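Local coordinates for protein 2-hydroxyhepta-2,4-diene-1,7-dioate isomerase (Corynebacterium glutamicum, PDB 4DBF) that probably acts as an oxaloacetate decarboxylase of the fumarylacetoacetate hydrolase (FAH) family and binds magnesium, at residues A[112-118]-A[184-190]; A[130-136]-A[166-172]; A[222-226]-A[258-263]. One frame throughout, in Å; residues are numbered along the deposited sequence.

Contact 1 (A[112-118]-A[184-190]); sequences KPPTAVT and KGIDTFG
Lys112 reaches across to the 184-190 loop and ties two of its carbonyls together through one ammonium group. Lys112 NZ donates to Lys184 O at 2.6 Å, lying in that carbonyl's plane on a lone pair, and to Phe189 O at 2.9 Å, this time from above the plane. Bends at chi3 (92°) and chi4 (79°) fold the end of the chain back to lie between the two oxygens. Next along the chain, the ring of Pro113 packs tightly on Gly185, Pro113 CD 3.5 Å from Gly185 CA. The methyl of Ala116 lies beside the start of the turn, CB 3.7 Å from Ile186 O.

Main-chain bonds carry the contact onward: Gly190 N donates to Ala116 O (2.9 Å) and Thr118 N to Gly190 O (3.3 Å), so Val117 and Gly190 pair as a parallel bridge. Two waters fill in the polar side. One accepts from Thr115 OG1 and donates to Asp187 OD1 (2.7 Å) and to Gly185 O; the other donates to Thr115 O and Val117 O and weakly accepts from Thr188 N.

The groups are carried by a type II turn from Ile186 to Phe189 and by a short 3-10 turn at 114-116. Asp187 OD2 is held by Lys148 and Thr247 of the second subunit. Lys112 NZ also forms a salt bridge to the metal ligand Asp167, and Lys184 NZ bonds Ser169 and Asp167, which places these two lysines in the second shell of the magnesium site of this FAH-family enzyme.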
loop_
_atom_site.group_PDB
_atom_site.type_symbol
_atom_site.label_atom_id
_atom_site.label_comp_id
_atom_site.label_asym_id
_atom_site.label_seq_id
_atom_site.Cartn_x
_atom_site.Cartn_y
_atom_site.Cartn_z
ATOM N N LYS A 112 -2.650 -5.032 -1.626
ATOM C CA LYS A 112 -3.754 -4.322 -2.250
ATOM C C LYS A 112 -3.739 -2.910 -1.681
ATOM O O LYS A 112 -3.525 -2.753 -0.537
ATOM C CB LYS A 112 -5.105 -4.975 -1.985
ATOM C CG LYS A 112 -5.372 -6.290 -2.683
ATOM C CD LYS A 112 -6.585 -7.019 -2.145
ATOM C CE LYS A 112 -7.871 -6.697 -2.867
ATOM N NZ LYS A 112 -8.056 -7.380 -4.146
ATOM N N PRO A 113 -3.933 -1.906 -2.517
ATOM C CA PRO A 113 -3.883 -0.530 -2.078
ATOM C C PRO A 113 -5.144 -0.185 -1.315
ATOM O O PRO A 113 -6.144 -0.772 -1.596
ATOM C CB PRO A 113 -3.850 0.219 -3.383
ATOM C CG PRO A 113 -4.691 -0.581 -4.265
ATOM C CD PRO A 113 -4.419 -1.997 -3.895
ATOM N N PRO A 114 -5.063 0.759 -0.382
ATOM C CA PRO A 114 -6.214 1.176 0.430
ATOM C C PRO A 114 -7.416 1.656 -0.374
ATOM O O PRO A 114 -8.541 1.539 0.009
ATOM C CB PRO A 114 -5.656 2.326 1.255
ATOM C CG PRO A 114 -4.220 2.089 1.298
ATOM C CD PRO A 114 -3.847 1.446 0.013
ATOM N N THR A 115 -7.108 2.186 -1.526
ATOM C CA THR A 115 -8.079 2.625 -2.470
ATOM C C THR A 115 -8.923 1.507 -3.081
ATOM O O THR A 115 -9.917 1.760 -3.647
ATOM C CB THR A 115 -7.416 3.455 -3.574
ATOM O OG1 THR A 115 -6.209 2.851 -3.971
ATOM C CG2 THR A 115 -7.119 4.796 -3.057
ATOM N N ALA A 116 -8.506 0.273 -2.927
ATOM C CA ALA A 116 -9.289 -0.854 -3.397
ATOM C C ALA A 116 -10.433 -1.195 -2.455
ATOM O O ALA A 116 -11.380 -1.779 -2.821
ATOM C CB ALA A 116 -8.415 -2.060 -3.612
ATOM N N VAL A 117 -10.268 -0.820 -1.220
ATOM C CA VAL A 117 -11.186 -1.159 -0.163
ATOM C C VAL A 117 -12.546 -0.523 -0.383
ATOM O O VAL A 117 -12.646 0.598 -0.719
ATOM C CB VAL A 117 -10.628 -0.771 1.212
ATOM C CG1 VAL A 117 -11.644 -1.068 2.275
ATOM C CG2 VAL A 117 -9.336 -1.505 1.471
ATOM N N THR A 118 -13.576 -1.319 -0.208
ATOM C CA THR A 118 -14.942 -0.849 -0.142
ATOM C C THR A 118 -15.769 -1.637 0.892
ATOM O O THR A 118 -15.284 -2.562 1.486
ATOM C CB THR A 118 -15.617 -0.814 -1.538
ATOM O OG1 THR A 118 -16.809 -0.056 -1.492
ATOM C CG2 THR A 118 -15.973 -2.172 -1.981
ATOM N N LYS A 184 -5.525 -6.847 -8.856
ATOM C CA LYS A 184 -6.218 -7.011 -7.581
ATOM C C LYS A 184 -6.431 -5.671 -6.880
ATOM O O LYS A 184 -6.951 -5.622 -5.778
ATOM C CB LYS A 184 -5.390 -7.931 -6.694
ATOM C CG LYS A 184 -5.346 -9.416 -7.230
ATOM C CD LYS A 184 -4.603 -10.289 -6.285
ATOM C CE LYS A 184 -4.810 -11.812 -6.657
ATOM N NZ LYS A 184 -5.906 -12.461 -5.850
ATOM N N GLY A 185 -5.950 -4.606 -7.512
ATOM C CA GLY A 185 -5.760 -3.298 -6.853
ATOM C C GLY A 185 -6.618 -2.193 -7.476
ATOM O O GLY A 185 -6.575 -1.051 -7.017
ATOM N N ILE A 186 -7.447 -2.567 -8.456
ATOM C CA ILE A 186 -8.412 -1.607 -9.086
ATOM C C ILE A 186 -9.387 -1.119 -7.973
ATOM O O ILE A 186 -9.777 -1.899 -7.090
ATOM C CB ILE A 186 -9.114 -2.285 -10.263
ATOM C CG1 ILE A 186 -8.108 -2.353 -11.432
ATOM C CG2 ILE A 186 -10.347 -1.497 -10.778
ATOM C CD1 ILE A 186 -8.402 -3.446 -12.534
ATOM N N ASP A 187 -9.739 0.155 -7.962
ATOM C CA ASP A 187 -10.713 0.673 -7.024
ATOM C C ASP A 187 -11.915 -0.302 -6.903
ATOM O O ASP A 187 -12.401 -0.767 -7.867
ATOM C CB ASP A 187 -11.239 2.044 -7.459
ATOM C CG ASP A 187 -10.248 3.172 -7.317
ATOM O OD1 ASP A 187 -9.139 3.001 -6.913
ATOM O OD2 ASP A 187 -10.628 4.271 -7.681
ATOM N N THR A 188 -12.362 -0.538 -5.688
ATOM C CA THR A 188 -13.475 -1.414 -5.308
ATOM C C THR A 188 -13.179 -2.942 -5.343
ATOM O O THR A 188 -14.048 -3.741 -4.978
ATOM C CB THR A 188 -14.865 -1.167 -6.031
ATOM O OG1 THR A 188 -14.782 -1.711 -7.355
ATOM C CG2 THR A 188 -15.287 0.356 -6.020
ATOM N N PHE A 189 -11.929 -3.311 -5.697
ATOM C CA PHE A 189 -11.615 -4.729 -5.801
ATOM C C PHE A 189 -11.257 -5.338 -4.420
ATOM O O PHE A 189 -10.812 -6.475 -4.361
ATOM C CB PHE A 189 -10.444 -4.922 -6.777
ATOM C CG PHE A 189 -10.887 -5.029 -8.171
ATOM C CD1 PHE A 189 -12.084 -4.410 -8.563
ATOM C CD2 PHE A 189 -10.182 -5.844 -9.076
ATOM C CE1 PHE A 189 -12.539 -4.553 -9.891
ATOM C CE2 PHE A 189 -10.609 -5.987 -10.393
ATOM C CZ PHE A 189 -11.781 -5.318 -10.831
ATOM N N GLY A 190 -11.481 -4.591 -3.326
ATOM C CA GLY A 190 -11.330 -5.190 -1.986
ATOM C C GLY A 190 -12.534 -4.934 -1.061
ATOM O O GLY A 190 -12.356 -4.359 0.023
HETATM O O HOH W 1 -7.489 1.177 -5.878
HETATM O O HOH W 2 -12.847 1.295 -3.344
#

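Contact 2 (A[130-136]-A[166-172]); sequences ATKVEFE and NDVSSRD. With MG (magnesium ion), chain C.
Val133 and Glu134 run antiparallel to Ser170 and Ser169, the first pair non-hydrogen-bonded and the second hydrogen-bonded, with Glu134 N to Ser169 O at 2.8 Å. Farther along, Asp167 N donates to Glu136 O and the side-chain oxygen of Asn166 takes the N-H of Glu136, so an amide stands in for a strand partner.

Arg171 is the hub of the side chains. A bend at chi2 (-62°) carries its guanidinium alongside residues 134-136 to two carboxylates, both lying at the edge of the group. Arg171 NE meets Glu134 OE1 at 2.6 Å, from above a carboxylate turned 87° to the guanidinium plane. Arg171 NH1 and NH2 both donate to Glu136 OE2, NH2 at 3.0 Å. That leaves OE1 of Glu136 for the magnesium ion, 2.2 Å away, while OE2 is held by the arginine, which would fix the rotation of the carboxylate. Asp167 lies beside Glu136, pointing the same way with its carboxylate turned 82° to that of Glu136, and binds the ion through OD2, also at 2.2 Å; its OD1 is taken by Lys112. Three waters and Glu138 complete the coordination.

At the other end Ser170, the N-cap of the following helix, donates through OG to Thr131 O (2.8 Å), on a lone pair, and also caps Leu173 N. On the face that carries Val133 and Ser170, Val133 CG1 packs closely on Val168 CG1 at 3.5 Å.

Strands 133-143 and 159-170 are thus joined just where the latter gives way to helix 171-177, with Phe135 packed on Ile271 of strand 270-275 and on strand 219-227, and Val168 against Phe189.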
loop_
_atom_site.group_PDB
_atom_site.type_symbol
_atom_site.label_atom_id
_atom_site.label_comp_id
_atom_site.label_asym_id
_atom_site.label_seq_id
_atom_site.Cartn_x
_atom_site.Cartn_y
_atom_site.Cartn_z
ATOM N N ALA A 130 -10.483 -4.770 -17.702
ATOM C CA ALA A 130 -10.325 -5.777 -16.677
ATOM C C ALA A 130 -11.303 -6.889 -16.928
ATOM O O ALA A 130 -12.465 -6.706 -16.757
ATOM C CB ALA A 130 -10.558 -5.197 -15.287
ATOM N N THR A 131 -10.804 -8.036 -17.327
ATOM C CA THR A 131 -11.627 -9.125 -17.776
ATOM C C THR A 131 -11.301 -10.401 -17.037
ATOM O O THR A 131 -10.302 -10.504 -16.394
ATOM C CB THR A 131 -11.477 -9.331 -19.299
ATOM O OG1 THR A 131 -10.127 -9.574 -19.636
ATOM C CG2 THR A 131 -11.924 -8.131 -20.040
ATOM N N LYS A 132 -12.183 -11.360 -17.131
ATOM C CA LYS A 132 -12.157 -12.514 -16.284
ATOM C C LYS A 132 -11.957 -12.165 -14.801
ATOM O O LYS A 132 -11.055 -12.642 -14.194
ATOM C CB LYS A 132 -11.144 -13.547 -16.735
ATOM C CG LYS A 132 -11.445 -14.897 -16.147
ATOM C CD LYS A 132 -10.614 -15.998 -16.750
ATOM C CE LYS A 132 -10.649 -17.231 -15.898
ATOM N NZ LYS A 132 -9.721 -18.234 -16.426
ATOM N N VAL A 133 -12.845 -11.341 -14.268
ATOM C CA VAL A 133 -12.794 -10.893 -12.892
ATOM C C VAL A 133 -13.466 -11.854 -11.951
ATOM O O VAL A 133 -14.653 -12.030 -11.992
ATOM C CB VAL A 133 -13.424 -9.520 -12.748
ATOM C CG1 VAL A 133 -13.436 -9.064 -11.326
ATOM C CG2 VAL A 133 -12.731 -8.535 -13.622
ATOM N N GLU A 134 -12.672 -12.477 -11.110
ATOM C CA GLU A 134 -13.157 -13.439 -10.140
ATOM C C GLU A 134 -13.118 -12.900 -8.712
ATOM O O GLU A 134 -12.370 -12.041 -8.409
ATOM C CB GLU A 134 -12.363 -14.746 -10.218
ATOM C CG GLU A 134 -12.418 -15.396 -11.583
ATOM C CD GLU A 134 -11.760 -16.749 -11.673
ATOM O OE1 GLU A 134 -11.019 -17.140 -10.807
ATOM O OE2 GLU A 134 -12.026 -17.433 -12.636
ATOM N N PHE A 135 -13.934 -13.469 -7.865
ATOM C CA PHE A 135 -13.944 -13.170 -6.469
ATOM C C PHE A 135 -13.124 -14.203 -5.733
ATOM O O PHE A 135 -12.841 -15.227 -6.243
ATOM C CB PHE A 135 -15.354 -13.244 -5.959
ATOM C CG PHE A 135 -15.950 -14.591 -6.087
ATOM C CD1 PHE A 135 -15.754 -15.533 -5.124
ATOM C CD2 PHE A 135 -16.656 -14.936 -7.204
ATOM C CE1 PHE A 135 -16.279 -16.774 -5.258
ATOM C CE2 PHE A 135 -17.201 -16.173 -7.333
ATOM C CZ PHE A 135 -17.009 -17.090 -6.355
ATOM N N GLU A 136 -12.776 -13.900 -4.509
ATOM C CA GLU A 136 -12.152 -14.872 -3.656
ATOM C C GLU A 136 -12.567 -14.549 -2.239
ATOM O O GLU A 136 -12.235 -13.536 -1.765
ATOM C CB GLU A 136 -10.634 -14.800 -3.726
ATOM C CG GLU A 136 -9.981 -14.776 -5.079
ATOM C CD GLU A 136 -8.476 -14.907 -5.017
ATOM O OE1 GLU A 136 -7.868 -14.305 -4.178
ATOM O OE2 GLU A 136 -7.915 -15.596 -5.835
ATOM N N ASN A 166 -13.256 -9.870 0.198
ATOM C CA ASN A 166 -13.451 -10.460 -1.128
ATOM C C ASN A 166 -12.232 -9.963 -1.934
ATOM O O ASN A 166 -12.145 -8.756 -2.260
ATOM C CB ASN A 166 -14.820 -9.991 -1.719
ATOM C CG ASN A 166 -15.150 -10.704 -2.987
ATOM O OD1 ASN A 166 -14.249 -11.294 -3.615
ATOM N ND2 ASN A 166 -16.423 -10.657 -3.404
ATOM N N ASP A 167 -11.255 -10.837 -2.204
ATOM C CA ASP A 167 -10.019 -10.407 -2.892
ATOM C C ASP A 167 -10.326 -10.520 -4.407
ATOM O O ASP A 167 -9.980 -11.522 -5.061
ATOM C CB ASP A 167 -8.855 -11.320 -2.447
ATOM C CG ASP A 167 -7.550 -11.022 -3.143
ATOM O OD1 ASP A 167 -7.368 -9.958 -3.768
ATOM O OD2 ASP A 167 -6.646 -11.879 -3.082
ATOM N N VAL A 168 -10.949 -9.485 -4.949
ATOM C CA VAL A 168 -11.467 -9.522 -6.335
ATOM C C VAL A 168 -10.234 -9.392 -7.216
ATOM O O VAL A 168 -9.354 -8.630 -6.879
ATOM C CB VAL A 168 -12.395 -8.329 -6.546
ATOM C CG1 VAL A 168 -12.845 -8.257 -7.987
ATOM C CG2 VAL A 168 -13.641 -8.471 -5.569
ATOM N N SER A 169 -10.170 -10.152 -8.311
ATOM C CA SER A 169 -8.960 -10.289 -9.107
ATOM C C SER A 169 -9.350 -10.464 -10.605
ATOM O O SER A 169 -10.154 -11.382 -10.905
ATOM C CB SER A 169 -8.249 -11.614 -8.704
ATOM O OG SER A 169 -8.296 -11.827 -7.256
ATOM N N SER A 170 -8.795 -9.621 -11.477
ATOM C CA SER A 170 -8.906 -9.835 -12.947
ATOM C C SER A 170 -7.883 -10.918 -13.302
ATOM O O SER A 170 -6.673 -10.649 -13.267
ATOM C CB SER A 170 -8.542 -8.563 -13.707
ATOM O OG SER A 170 -8.436 -8.831 -15.131
ATOM N N ARG A 171 -8.331 -12.129 -13.604
ATOM C CA ARG A 171 -7.365 -13.205 -13.940
ATOM C C ARG A 171 -6.592 -12.908 -15.211
ATOM O O ARG A 171 -5.440 -13.294 -15.360
ATOM C CB ARG A 171 -8.083 -14.533 -14.131
ATOM C CG ARG A 171 -8.872 -14.960 -12.937
ATOM C CD ARG A 171 -8.002 -15.204 -11.658
ATOM N NE ARG A 171 -8.805 -15.773 -10.605
ATOM C CZ ARG A 171 -8.495 -15.726 -9.296
ATOM N NH1 ARG A 171 -7.414 -15.097 -8.887
ATOM N NH2 ARG A 171 -9.327 -16.213 -8.402
ATOM N N ASP A 172 -7.243 -12.237 -16.152
ATOM C CA ASP A 172 -6.559 -11.841 -17.386
ATOM C C ASP A 172 -5.435 -10.864 -17.142
ATOM O O ASP A 172 -4.343 -10.951 -17.785
ATOM C CB ASP A 172 -7.562 -11.227 -18.405
ATOM C CG ASP A 172 -8.500 -12.278 -19.029
ATOM O OD1 ASP A 172 -8.250 -13.491 -18.861
ATOM O OD2 ASP A 172 -9.563 -11.874 -19.609
HETATM MG MG MG C . -6.425 -14.018 -2.592
HETATM O O HOH W 3 -4.715 -14.243 -3.724
HETATM O O HOH W 4 -5.145 -13.538 -0.919
HETATM O O HOH W 5 -6.439 -16.051 -2.397
#

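Contact 3 (A[222-226]-A[258-263]); sequences LKQDS and SPAGTE
Lys223 and Glu263 form the polar end of this contact. The lysine, bent at chi2 (-69°), brings Lys223 NZ to 3.1 Å from Glu263 OE1 in a salt bridge, arriving from well above the carboxylate plane. The two side chains cross at a slant, with Lys223 CD 4.2 Å from Glu263 CB. Glu263 also bends at chi2, and its side chain rests on Leu214 of strand 209-216.

The strand backbone explains how two consecutive residues can both face the loop: Lys223 and Gln224 lie opposite Ala212 in a classic beta bulge of strand 219-227, the outermost strand of its five-stranded sheet within this chain. Gln224, buried, extends between Thr262 and Pro259 and packs beside Phe135 of strand 133-143.

Thr262 approaches from the loop with its CB 4.0 Å from Lys223 O and its methyl against the end of Gln224. Its hydroxyl hydrogen-bonds to Phe135 O, while its backbone N goes to Glu134 OE1. At the far end the ring of Pro259 lies on Ser226, Pro259 CD to Ser226 CB 3.9 Å, with Tyr90 nearby, and Ser258 OG donates to Pro259 O at 2.9 Å.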
loop_
_atom_site.group_PDB
_atom_site.type_symbol
_atom_site.label_atom_id
_atom_site.label_comp_id
_atom_site.label_asym_id
_atom_site.label_seq_id
_atom_site.Cartn_x
_atom_site.Cartn_y
_atom_site.Cartn_z
ATOM N N LEU A 222 -23.425 -21.950 -5.534
ATOM C CA LEU A 222 -22.257 -22.041 -4.652
ATOM C C LEU A 222 -21.046 -22.192 -5.522
ATOM O O LEU A 222 -20.893 -23.188 -6.222
ATOM C CB LEU A 222 -22.384 -23.275 -3.718
ATOM C CG LEU A 222 -21.316 -23.625 -2.659
ATOM C CD1 LEU A 222 -21.067 -22.450 -1.675
ATOM C CD2 LEU A 222 -21.714 -24.865 -1.833
ATOM N N LYS A 223 -20.167 -21.204 -5.502
ATOM C CA LYS A 223 -19.067 -21.151 -6.452
ATOM C C LYS A 223 -17.725 -21.084 -5.737
ATOM O O LYS A 223 -16.664 -21.069 -6.360
ATOM C CB LYS A 223 -19.283 -19.971 -7.408
ATOM C CG LYS A 223 -20.425 -20.194 -8.425
ATOM C CD LYS A 223 -20.058 -21.281 -9.446
ATOM C CE LYS A 223 -21.072 -21.365 -10.583
ATOM N NZ LYS A 223 -20.490 -22.052 -11.772
ATOM N N GLN A 224 -17.793 -21.156 -4.419
ATOM C CA GLN A 224 -16.658 -21.397 -3.544
ATOM C C GLN A 224 -17.077 -22.092 -2.259
ATOM O O GLN A 224 -18.005 -21.710 -1.635
ATOM C CB GLN A 224 -15.861 -20.127 -3.207
ATOM C CG GLN A 224 -14.633 -20.370 -2.347
ATOM C CD GLN A 224 -14.017 -19.107 -1.758
ATOM O OE1 GLN A 224 -13.412 -19.138 -0.723
ATOM N NE2 GLN A 224 -14.156 -18.021 -2.439
ATOM N N ASP A 225 -16.329 -23.105 -1.885
ATOM C CA ASP A 225 -16.665 -23.941 -0.778
ATOM C C ASP A 225 -15.365 -24.475 -0.210
ATOM O O ASP A 225 -14.977 -25.583 -0.485
ATOM C CB ASP A 225 -17.516 -25.078 -1.299
ATOM C CG ASP A 225 -18.196 -25.866 -0.222
ATOM O OD1 ASP A 225 -18.117 -25.538 0.946
ATOM O OD2 ASP A 225 -18.840 -26.844 -0.580
ATOM N N SER A 226 -14.703 -23.647 0.568
ATOM C CA SER A 226 -13.389 -23.912 1.081
ATOM C C SER A 226 -13.393 -23.961 2.609
ATOM O O SER A 226 -14.398 -23.784 3.222
ATOM C CB SER A 226 -12.424 -22.841 0.575
ATOM O OG SER A 226 -12.793 -21.569 0.998
ATOM N N SER A 258 -7.207 -18.109 -0.272
ATOM C CA SER A 258 -8.371 -18.792 -0.852
ATOM C C SER A 258 -7.877 -19.734 -1.948
ATOM O O SER A 258 -6.743 -19.596 -2.413
ATOM C CB SER A 258 -9.355 -17.804 -1.468
ATOM O OG SER A 258 -8.851 -17.202 -2.616
ATOM N N PRO A 259 -8.759 -20.625 -2.432
ATOM C CA PRO A 259 -8.421 -21.364 -3.675
ATOM C C PRO A 259 -8.174 -20.318 -4.719
ATOM O O PRO A 259 -8.839 -19.276 -4.695
ATOM C CB PRO A 259 -9.740 -22.102 -4.042
ATOM C CG PRO A 259 -10.451 -22.242 -2.806
ATOM C CD PRO A 259 -10.051 -21.051 -1.872
ATOM N N ALA A 260 -7.248 -20.582 -5.634
ATOM C CA ALA A 260 -6.790 -19.653 -6.664
ATOM C C ALA A 260 -7.684 -19.512 -7.924
ATOM O O ALA A 260 -7.321 -18.781 -8.872
ATOM C CB ALA A 260 -5.421 -20.059 -7.096
ATOM N N GLY A 261 -8.822 -20.185 -7.941
ATOM C CA GLY A 261 -9.742 -20.047 -9.063
ATOM C C GLY A 261 -11.180 -20.275 -8.694
ATOM O O GLY A 261 -11.534 -21.350 -8.193
ATOM N N THR A 262 -12.026 -19.286 -8.917
ATOM C CA THR A 262 -13.424 -19.467 -8.587
ATOM C C THR A 262 -14.405 -19.391 -9.780
ATOM O O THR A 262 -14.679 -20.399 -10.388
ATOM C CB THR A 262 -13.816 -18.444 -7.529
ATOM O OG1 THR A 262 -13.562 -17.122 -8.044
ATOM C CG2 THR A 262 -13.002 -18.670 -6.177
ATOM N N GLU A 263 -14.904 -18.216 -10.114
ATOM C CA GLU A 263 -15.835 -18.064 -11.230
ATOM C C GLU A 263 -15.868 -16.585 -11.645
ATOM O O GLU A 263 -15.960 -15.688 -10.785
ATOM C CB GLU A 263 -17.262 -18.542 -10.878
ATOM C CG GLU A 263 -18.361 -18.274 -11.972
ATOM C CD GLU A 263 -18.404 -19.320 -13.108
ATOM O OE1 GLU A 263 -18.094 -20.529 -12.888
ATOM O OE2 GLU A 263 -18.784 -18.915 -14.233
#

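How the contacts relate
Contacts 1 and 2 are both buried, and contact 3 is only partly so. Contact 2 carries two of the magnesium ligands; contact 1 supplies the lysines that surround those ligands. Helix 181-185, whose end opens the 184-190 segment, comes next in the chain after helix 171-177, which starts within contact 2. Contact 3 meets contact 2 from another direction, Thr262 bonding Phe135 O and Glu134 OE1, and its centre is about 20 Å from that of contact 1, which it does not touch. Chemistry shifts accordingly: backbone bonds, lysine-to-carbonyl bonds and waters in contact 1, a salt-bridge network and a metal in contact 2, loose packing with one salt bridge in contact 3.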